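Local coordinates for protein acetylglutamate kinase (Streptococcus mutans, PDB 3L86) that probably catalyses the ATP-dependent phosphorylation of N-acetyl-L-glutamate, a step of arginine biosynthesis, at residues T158-R163 against A197-V202. Residues are numbered along the deposited sequence; the frame is centred on the assembly and turned at random.
Sequences THINKR and ATAVAV
Ile160 carries the apolar contact alone on its side, as two successive carbons of its longer branch, CG1 and CD1, meet different residues of helix 193-203. Ile160 CG1 lies 4.1 Å from Ala199 CB, and Ile160 CD1 lies 4.2 Å from Val200 CG2. The torsions account for this: chi1 of -60° sets CG1 anti to the carbonyl carbon, and the second bend, chi2 -68°, carries CD1 round to the valine. The nearest pair of CA atoms across the segments is Ile160 and Val200, 6.7 Å apart.

Helix 193-203 belongs to the open alpha/beta/alpha sandwich of the amino acid kinase family. Its Val200 also touches Val40 of strand 38-43 in the main sheet, while Ile160 ends one strand of the separate two-stranded antiparallel sheet of 141-145 and 155-160. The isoleucine, which also touches Leu196 and Ala203, thus joins that small sheet to a helix packed on the main one.

No hydrogen bond crosses between the segments; Ala199 O sits 4.0 Å from Ile160 CG1, a van der Waals approach. Asn161 N-caps helix 162-170 by a weak bond from Arg163 N to Asn161 OD1 (3.2 Å, 126° at the hydrogen), and a classic beta bulge sets both Thr158 and His159 opposite the single residue Ala142.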
loop_
_atom_site.group_PDB
_atom_site.type_symbol
_atom_site.label_atom_id
_atom_site.label_comp_id
_atom_site.label_asym_id
_atom_site.label_seq_id
_atom_site.Cartn_x
_atom_site.Cartn_y
_atom_site.Cartn_z
ATOM N N THR A 158 11.790 -3.678 7.803
ATOM C CA THR A 158 12.405 -4.650 8.721
ATOM C C THR A 158 11.541 -4.930 9.963
ATOM O O THR A 158 11.640 -6.007 10.550
ATOM C CB THR A 158 13.829 -4.170 9.228
ATOM O OG1 THR A 158 13.667 -2.878 9.795
ATOM C CG2 THR A 158 14.861 -4.116 8.090
ATOM N N HIS A 159 10.700 -3.985 10.391
ATOM C CA HIS A 159 9.817 -4.289 11.551
ATOM C C HIS A 159 8.694 -3.290 11.585
ATOM O O HIS A 159 8.897 -2.102 11.252
ATOM C CB HIS A 159 10.607 -4.261 12.912
ATOM C CG HIS A 159 9.793 -4.641 14.126
ATOM N ND1 HIS A 159 9.441 -3.733 15.106
ATOM C CD2 HIS A 159 9.280 -5.827 14.521
ATOM C CE1 HIS A 159 8.727 -4.345 16.032
ATOM N NE2 HIS A 159 8.624 -5.614 15.709
ATOM N N ILE A 160 7.512 -3.781 11.976
ATOM C CA ILE A 160 6.372 -2.923 12.304
ATOM C C ILE A 160 6.106 -2.892 13.852
ATOM O O ILE A 160 5.863 -3.943 14.456
ATOM C CB ILE A 160 5.126 -3.367 11.548
ATOM C CG1 ILE A 160 5.341 -3.309 10.003
ATOM C CG2 ILE A 160 3.965 -2.427 11.878
ATOM C CD1 ILE A 160 5.482 -1.834 9.510
ATOM N N ASN A 161 6.191 -1.715 14.477
ATOM C CA ASN A 161 5.816 -1.544 15.914
ATOM C C ASN A 161 4.284 -1.439 16.067
ATOM O O ASN A 161 3.696 -0.405 15.750
ATOM C CB ASN A 161 6.529 -0.317 16.535
ATOM C CG ASN A 161 6.345 -0.230 18.052
ATOM O OD1 ASN A 161 5.359 -0.691 18.574
ATOM N ND2 ASN A 161 7.349 0.281 18.759
ATOM N N LYS A 162 3.658 -2.567 16.432
ATOM C CA LYS A 162 2.182 -2.730 16.555
ATOM C C LYS A 162 1.559 -1.807 17.619
ATOM O O LYS A 162 0.468 -1.244 17.413
ATOM C CB LYS A 162 1.856 -4.205 16.901
ATOM C CG LYS A 162 2.354 -5.252 15.900
ATOM C CD LYS A 162 2.537 -6.660 16.534
ATOM C CE LYS A 162 1.251 -7.121 17.186
ATOM N NZ LYS A 162 1.421 -8.424 17.868
ATOM N N ARG A 163 2.283 -1.603 18.730
ATOM C CA ARG A 163 1.770 -0.846 19.890
ATOM C C ARG A 163 1.226 0.549 19.546
ATOM O O ARG A 163 0.156 0.968 20.043
ATOM C CB ARG A 163 2.830 -0.774 21.027
ATOM N N ALA A 197 2.159 -2.607 2.716
ATOM C CA ALA A 197 0.893 -3.290 2.947
ATOM C C ALA A 197 1.049 -4.742 3.432
ATOM O O ALA A 197 0.325 -5.132 4.357
ATOM C CB ALA A 197 0.063 -3.274 1.630
ATOM N N THR A 198 1.924 -5.548 2.779
ATOM C CA THR A 198 2.221 -6.955 3.256
ATOM C C THR A 198 2.720 -6.969 4.716
ATOM O O THR A 198 2.268 -7.745 5.532
ATOM C CB THR A 198 3.356 -7.726 2.418
ATOM O OG1 THR A 198 3.068 -7.683 1.019
ATOM C CG2 THR A 198 3.416 -9.185 2.836
ATOM N N ALA A 199 3.679 -6.121 5.028
ATOM C CA ALA A 199 4.261 -6.086 6.367
ATOM C C ALA A 199 3.233 -5.715 7.447
ATOM O O ALA A 199 3.155 -6.327 8.540
ATOM C CB ALA A 199 5.437 -5.077 6.353
ATOM N N VAL A 200 2.405 -4.721 7.122
ATOM C CA VAL A 200 1.375 -4.285 8.029
ATOM C C VAL A 200 0.314 -5.369 8.244
ATOM O O VAL A 200 -0.030 -5.689 9.436
ATOM C CB VAL A 200 0.715 -2.994 7.515
ATOM C CG1 VAL A 200 -0.465 -2.609 8.394
ATOM C CG2 VAL A 200 1.812 -1.840 7.406
ATOM N N ALA A 201 -0.204 -5.938 7.138
ATOM C CA ALA A 201 -1.240 -7.026 7.223
ATOM C C ALA A 201 -0.728 -8.251 8.034
ATOM O O ALA A 201 -1.454 -8.859 8.874
ATOM C CB ALA A 201 -1.664 -7.462 5.765
ATOM N N VAL A 202 0.517 -8.648 7.751
ATOM C CA VAL A 202 1.136 -9.780 8.448
ATOM C C VAL A 202 1.371 -9.462 9.942
ATOM O O VAL A 202 0.970 -10.249 10.815
ATOM C CB VAL A 202 2.421 -10.293 7.733
ATOM C CG1 VAL A 202 3.072 -11.442 8.580
ATOM C CG2 VAL A 202 2.082 -10.697 6.321
#